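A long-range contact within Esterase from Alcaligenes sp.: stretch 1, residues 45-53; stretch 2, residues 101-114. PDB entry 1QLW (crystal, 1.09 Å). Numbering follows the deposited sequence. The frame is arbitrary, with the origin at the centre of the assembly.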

ATOM      1  N   VAL A  45       5.006  13.418  14.407  1.00 13.69           N
ATOM      2  CA  VAL A  45       4.770  12.422  13.367  1.00 13.55           C
ATOM      3  C   VAL A  45       5.642  12.755  12.157  1.00 13.80           C
ATOM      4  O   VAL A  45       5.941  13.914  11.902  1.00 16.09           O
ATOM      5  N   THR A  46       5.913  11.729  11.355  1.00 13.42           N
ATOM      6  CA  THR A  46       6.593  11.917  10.064  1.00 13.21           C
ATOM      7  C   THR A  46       5.543  11.875   8.971  1.00 12.40           C
ATOM      8  O   THR A  46       4.749  10.927   8.901  1.00 13.84           O
ATOM      9  N   VAL A  47       5.564  12.876   8.094  1.00 13.45           N
ATOM     10  CA  VAL A  47       4.617  12.965   6.979  1.00 13.90           C
ATOM     11  C   VAL A  47       5.376  13.329   5.702  1.00 13.68           C
ATOM     12  O   VAL A  47       6.528  13.755   5.755  1.00 15.08           O
ATOM     13  N   ASP A  48       4.763  13.085   4.558  1.00 13.77           N
ATOM     14  CA  ASP A  48       5.276  13.367   3.219  1.00 14.53           C
ATOM     15  C   ASP A  48       6.266  12.338   2.672  1.00 13.01           C
ATOM     16  O   ASP A  48       6.623  12.429   1.494  1.00 14.68           O
ATOM     17  N   GLN A  49       6.641  11.341   3.461  1.00 12.08           N
ATOM     18  CA  GLN A  49       7.499  10.271   2.998  1.00 11.66           C
ATOM     19  C   GLN A  49       6.787   9.453   1.916  1.00 11.56           C
ATOM     20  O   GLN A  49       5.560   9.353   1.874  1.00 14.33           O
ATOM     21  N   MET A  50       7.590   8.776   1.094  1.00 11.56           N
ATOM     22  CA  MET A  50       7.092   8.009  -0.054  1.00 11.52           C
ATOM     23  C   MET A  50       7.462   6.535   0.096  1.00 11.30           C
ATOM     24  O   MET A  50       8.665   6.205   0.168  1.00 11.90           O
ATOM     25  N   TYR A  51       6.467   5.668   0.112  1.00 11.42           N
ATOM     26  CA  TYR A  51       6.664   4.215   0.110  1.00 11.28           C
ATOM     27  C   TYR A  51       7.203   3.747  -1.234  1.00 10.31           C
ATOM     28  O   TYR A  51       6.708   4.158  -2.290  1.00 10.96           O
ATOM     29  N   VAL A  52       8.181   2.852  -1.186  1.00 10.99           N
ATOM     30  CA  VAL A  52       8.791   2.269  -2.365  1.00 11.26           C
ATOM     31  C   VAL A  52       8.907   0.755  -2.187  1.00 11.01           C
ATOM     32  O   VAL A  52       9.537   0.301  -1.227  1.00 12.76           O
ATOM     33  N   ARG A  53       8.357  -0.014  -3.116  1.00 11.10           N
ATOM     34  CA  ARG A  53       8.508  -1.470  -3.148  1.00 11.73           C
ATOM     35  C   ARG A  53       9.375  -1.796  -4.351  1.00 12.05           C
ATOM     36  O   ARG A  53       9.066  -1.357  -5.467  1.00 13.35           O
ATOM     37  N   VAL A 101       8.167   0.537  -7.371  1.00 11.15           N
ATOM     38  CA  VAL A 101       6.754   0.918  -7.478  1.00 11.43           C
ATOM     39  C   VAL A 101       6.401   1.703  -6.225  1.00 11.02           C
ATOM     40  O   VAL A 101       6.471   1.164  -5.109  1.00 11.84           O
ATOM     41  N   ILE A 102       6.018   2.961  -6.408  1.00 11.15           N
ATOM     42  CA  ILE A 102       5.774   3.852  -5.284  1.00 11.42           C
ATOM     43  C   ILE A 102       4.295   3.979  -4.952  1.00 10.88           C
ATOM     44  O   ILE A 102       3.420   3.699  -5.770  1.00 12.02           O
ATOM     45  N   ASP A 103       4.043   4.429  -3.711  1.00 10.72           N
ATOM     46  CA  ASP A 103       2.797   5.124  -3.400  1.00 10.59           C
ATOM     47  C   ASP A 103       3.183   6.599  -3.211  1.00 10.24           C
ATOM     48  O   ASP A 103       4.101   6.906  -2.455  1.00 11.08           O
ATOM     49  N   GLN A 104       2.480   7.479  -3.929  1.00 10.91           N
ATOM     50  CA  GLN A 104       2.752   8.902  -3.794  1.00 11.00           C
ATOM     51  C   GLN A 104       2.699   9.342  -2.336  1.00 10.71           C
ATOM     52  O   GLN A 104       1.961   8.768  -1.529  1.00 11.21           O
ATOM     53  N   SER A 105       3.433  10.400  -2.029  1.00 11.81           N
ATOM     54  CA  SER A 105       3.266  11.043  -0.728  1.00 11.79           C
ATOM     55  C   SER A 105       1.776  11.277  -0.486  1.00 12.19           C
ATOM     56  O   SER A 105       1.041  11.710  -1.380  1.00 12.86           O
ATOM     57  N   GLY A 106       1.323  10.981   0.726  1.00 11.83           N
ATOM     58  CA  GLY A 106      -0.056  11.206   1.097  1.00 12.55           C
ATOM     59  C   GLY A 106      -1.063  10.299   0.421  1.00 11.30           C
ATOM     60  O   GLY A 106      -2.233  10.676   0.339  1.00 12.59           O
ATOM     61  N   ARG A 107      -0.635   9.134  -0.030  1.00 11.31           N
ATOM     62  CA  ARG A 107      -1.497   8.170  -0.699  1.00 11.09           C
ATOM     63  C   ARG A 107      -1.071   6.767  -0.259  1.00 10.37           C
ATOM     64  O   ARG A 107       0.102   6.503  -0.064  1.00 11.18           O
ATOM     65  N   GLY A 108      -2.022   5.831  -0.196  1.00 11.17           N
ATOM     66  CA  GLY A 108      -1.640   4.443   0.029  1.00 11.74           C
ATOM     67  C   GLY A 108      -0.860   4.294   1.326  1.00 10.98           C
ATOM     68  O   GLY A 108      -1.296   4.754   2.400  1.00 11.54           O
ATOM     69  N   ARG A 109       0.273   3.610   1.228  1.00 10.61           N
ATOM     70  CA  ARG A 109       1.111   3.353   2.397  1.00 10.84           C
ATOM     71  C   ARG A 109       1.971   4.525   2.850  1.00 10.83           C
ATOM     72  O   ARG A 109       2.712   4.376   3.823  1.00 12.14           O
ATOM     73  N   SER A 110       1.870   5.665   2.169  1.00 10.74           N
ATOM     74  CA  SER A 110       2.607   6.892   2.466  1.00 10.85           C
ATOM     75  C   SER A 110       1.759   7.829   3.315  1.00 10.81           C
ATOM     76  O   SER A 110       0.693   8.281   2.882  1.00 11.87           O
ATOM     77  N   ALA A 111       2.210   8.126   4.537  1.00 11.76           N
ATOM     78  CA  ALA A 111       1.373   8.773   5.530  1.00 11.96           C
ATOM     79  C   ALA A 111       0.887  10.164   5.156  1.00 11.77           C
ATOM     80  O   ALA A 111       1.636  11.007   4.667  1.00 13.67           O
ATOM     81  N   THR A 112      -0.361  10.414   5.510  1.00 13.02           N
ATOM     82  CA  THR A 112      -0.969  11.722   5.596  1.00 12.76           C
ATOM     83  C   THR A 112      -0.858  12.248   7.031  1.00 13.23           C
ATOM     84  O   THR A 112      -0.475  11.515   7.927  1.00 14.54           O
ATOM     85  N   ASP A 113      -1.216  13.508   7.240  1.00 14.66           N
ATOM     86  CA  ASP A 113      -1.330  14.113   8.567  1.00 14.54           C
ATOM     87  C   ASP A 113      -2.832  14.322   8.816  1.00 13.54           C
ATOM     88  O   ASP A 113      -3.471  15.048   8.035  1.00 15.89           O
ATOM     89  N   ILE A 114      -3.362  13.717   9.860  1.00 13.27           N
ATOM     90  CA  ILE A 114      -4.772  13.862  10.188  1.00 13.76           C
ATOM     91  C   ILE A 114      -5.036  14.931  11.232  1.00 13.13           C
ATOM     92  O   ILE A 114      -6.174  15.134  11.667  1.00 14.35           O
TER

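What fills the space beside the first strand? V47, rotamer m, sets CG1 3.8 Å from CB of D113 and equally far from O of T112. A111 points its methyl toward stretch 1, where CB lies 3.5 Å from NE2 of Q49; that amide (chi1 p) is held by its bond from NE2 to O of T46, 3.0 Å.

How is the bend at D48 and Q49 tied down? S105, rotamer m, donates from OG to O of D48 at 2.7 Å. Two waters bridge the stretches: water 1 donates to OD1 of D48 and O of A111, while water 2 donates to O of Q49 and O of A111 and accepts from N of G106.

What do M50 and Y51 meet? M50 (t, t, p) lays SD 3.7 Å from CD1 of I102. Y51, rotamer t, has CD of R109 over one ring face, 3.9 Å from its centroid, and its OH accepts from NH1 of R109 at 3.0 Å. S110 OG accepts from N of Y51 (2.9 Å) and donates to O of D103 (2.8 Å).

How does the contact finish? V52 (t) and I102 (p) share one sheet face, CG2 to CG2 4.1 Å. R53 and V101, both t, start on the other, but the arginine's end leads away to partners elsewhere in the structure.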

ATOM      1  CB  VAL A  45       3.297  12.255  12.951  1.00 14.40           C
ATOM      2  CG1 VAL A  45       2.495  11.632  14.095  1.00 15.88           C
ATOM      3  CG2 VAL A  45       2.703  13.586  12.503  1.00 15.79           C
ATOM      4  CB  THR A  46       7.623  10.803   9.853  1.00 13.66           C
ATOM      5  OG1 THR A  46       8.529  10.791  10.966  1.00 15.23           O
ATOM      6  CG2 THR A  46       8.406  11.011   8.566  1.00 14.62           C
ATOM      7  CB  VAL A  47       3.467  13.948   7.218  1.00 17.98           C
ATOM      8  CG1 VAL A  47       2.635  13.572   8.434  1.00 20.43           C
ATOM      9  CG2 VAL A  47       4.040  15.339   7.364  1.00 21.16           C
ATOM     10  CB  ASP A  48       5.858  14.767   3.081  1.00 16.35           C
ATOM     11  CG  ASP A  48       4.858  15.902   3.197  1.00 19.25           C
ATOM     12  OD1 ASP A  48       3.644  15.680   3.079  1.00 22.21           O
ATOM     13  OD2 ASP A  48       5.343  17.026   3.441  1.00 24.52           O
ATOM     14  CB  GLN A  49       7.890   9.352   4.170  1.00 12.58           C
ATOM     15  CG  GLN A  49       6.733   8.624   4.858  1.00 12.70           C
ATOM     16  CD  GLN A  49       6.156   9.408   6.004  1.00 13.26           C
ATOM     17  OE1 GLN A  49       6.150  10.627   6.006  1.00 15.32           O
ATOM     18  NE2 GLN A  49       5.701   8.763   7.070  1.00 12.52           N
ATOM     19  CB  MET A  50       7.705   8.588  -1.337  1.00 13.17           C
ATOM     20  CG  MET A  50       7.345   7.832  -2.605  1.00 13.10           C
ATOM     21  SD  MET A  50       8.054   8.620  -4.068  1.00 12.88           S
ATOM     22  CE  MET A  50       9.764   8.071  -3.973  1.00 14.14           C
ATOM     23  CB  TYR A  51       5.309   3.549   0.328  1.00 11.35           C
ATOM     24  CG  TYR A  51       5.298   2.038   0.200  1.00 11.26           C
ATOM     25  CD1 TYR A  51       5.865   1.227   1.190  1.00 11.90           C
ATOM     26  CD2 TYR A  51       4.721   1.422  -0.893  1.00 11.48           C
ATOM     27  CE1 TYR A  51       5.844  -0.147   1.070  1.00 12.50           C
ATOM     28  CE2 TYR A  51       4.696   0.042  -1.005  1.00 12.13           C
ATOM     29  CZ  TYR A  51       5.246  -0.747  -0.005  1.00 12.15           C
ATOM     30  OH  TYR A  51       5.165  -2.119  -0.150  1.00 13.37           O
ATOM     31  CB  VAL A  52      10.194   2.845  -2.636  1.00 12.63           C
ATOM     32  CG1 VAL A  52      10.737   2.311  -3.958  1.00 15.18           C
ATOM     33  CG2 VAL A  52      10.190   4.373  -2.617  1.00 13.47           C
ATOM     34  CB  ARG A  53       7.153  -2.157  -3.288  1.00 14.63           C
ATOM     35  CG  ARG A  53       7.242  -3.669  -3.420  1.00 17.42           C
ATOM     36  CD  ARG A  53       7.712  -4.309  -2.167  1.00 18.80           C
ATOM     37  NE  ARG A  53       7.450  -5.746  -2.189  1.00 20.48           N
ATOM     38  CZ  ARG A  53       7.874  -6.587  -1.260  1.00 20.91           C
ATOM     39  NH1 ARG A  53       8.590  -6.059  -0.278  1.00 20.22           N
ATOM     40  NH2 ARG A  53       7.598  -7.884  -1.304  1.00 22.29           N
ATOM     41  CB  VAL A 101       5.841  -0.300  -7.648  1.00 12.24           C
ATOM     42  CG1 VAL A 101       4.377   0.143  -7.694  1.00 13.59           C
ATOM     43  CG2 VAL A 101       6.183  -1.107  -8.899  1.00 14.35           C
ATOM     44  CB  ILE A 102       6.384   5.253  -5.523  1.00 13.03           C
ATOM     45  CG1 ILE A 102       5.637   6.069  -6.570  1.00 16.94           C
ATOM     46  CG2 ILE A 102       7.858   5.119  -5.889  1.00 16.53           C
ATOM     47  CD1 ILE A 102       5.349   7.489  -6.291  1.00 20.41           C
ATOM     48  CB  ASP A 103       2.077   4.627  -2.152  1.00 10.91           C
ATOM     49  CG  ASP A 103       1.385   3.287  -2.359  1.00 10.71           C
ATOM     50  OD1 ASP A 103       1.175   2.888  -3.537  1.00 12.25           O
ATOM     51  OD2 ASP A 103       0.963   2.673  -1.347  1.00 12.00           O
ATOM     52  CB  GLN A 104       1.708   9.738  -4.519  1.00 11.00           C
ATOM     53  CG  GLN A 104       1.847   9.850  -6.025  1.00 11.19           C
ATOM     54  CD  GLN A 104       0.884  10.865  -6.596  1.00 10.57           C
ATOM     55  OE1 GLN A 104       0.705  11.949  -6.013  1.00 11.62           O
ATOM     56  NE2 GLN A 104       0.245  10.550  -7.707  1.00 11.24           N
ATOM     57  CB  SER A 105       4.005  12.372  -0.742  1.00 13.59           C
ATOM     58  OG  SER A 105       5.396  12.202  -0.901  1.00 14.37           O
ATOM     59  CB  ARG A 107      -1.378   8.278  -2.230  1.00 11.06           C
ATOM     60  CG  ARG A 107      -2.463   7.592  -3.029  1.00 11.79           C
ATOM     61  CD  ARG A 107      -3.748   8.392  -3.196  1.00 11.96           C
ATOM     62  NE  ARG A 107      -3.487   9.710  -3.772  1.00 11.34           N
ATOM     63  CZ  ARG A 107      -3.166   9.933  -5.043  1.00 10.51           C
ATOM     64  NH1 ARG A 107      -3.221   8.932  -5.911  1.00 11.27           N
ATOM     65  NH2 ARG A 107      -2.768  11.137  -5.406  1.00 12.18           N
ATOM     66  CB  ARG A 109       1.931   2.103   2.111  1.00 11.55           C
ATOM     67  CG  ARG A 109       1.070   0.867   1.976  1.00 12.05           C
ATOM     68  CD  ARG A 109       1.858  -0.363   1.626  1.00 13.01           C
ATOM     69  NE  ARG A 109       1.002  -1.547   1.742  1.00 12.40           N
ATOM     70  CZ  ARG A 109       1.456  -2.787   1.665  1.00 12.47           C
ATOM     71  NH1 ARG A 109       2.704  -3.034   1.271  1.00 13.93           N
ATOM     72  NH2 ARG A 109       0.671  -3.798   2.023  1.00 12.73           N
ATOM     73  CB  SER A 110       2.972   7.575   1.156  1.00 10.98           C
ATOM     74  OG  SER A 110       3.728   6.726   0.333  1.00 11.31           O
ATOM     75  CB  ALA A 111       2.163   8.923   6.832  1.00 12.58           C
ATOM     76  CB  THR A 112      -2.457  11.676   5.195  1.00 14.18           C
ATOM     77  OG1 THR A 112      -3.130  10.731   6.055  1.00 15.04           O
ATOM     78  CG2 THR A 112      -2.627  11.282   3.735  1.00 14.96           C
ATOM     79  CB  ASP A 113      -0.624  15.458   8.659  1.00 16.66           C
ATOM     80  CG  ASP A 113      -0.597  16.104  10.035  1.00 17.57           C
ATOM     81  OD1 ASP A 113      -1.098  15.507  11.007  1.00 17.41           O
ATOM     82  OD2 ASP A 113      -0.048  17.226  10.159  1.00 22.80           O
ATOM     83  CB  ILE A 114      -5.404  12.514  10.584  1.00 14.34           C
ATOM     84  CG1 ILE A 114      -4.661  11.758  11.678  1.00 15.13           C
ATOM     85  CG2 ILE A 114      -5.536  11.652   9.311  1.00 15.81           C
ATOM     86  CD1 ILE A 114      -4.594  12.447  13.027  1.00 16.89           C
TER
HETATM   87  O   HOH W   1       1.354  13.804   3.489  1.00 26.20           O
HETATM   88  O   HOH W   2       3.426  10.854   2.657  1.00 12.72           O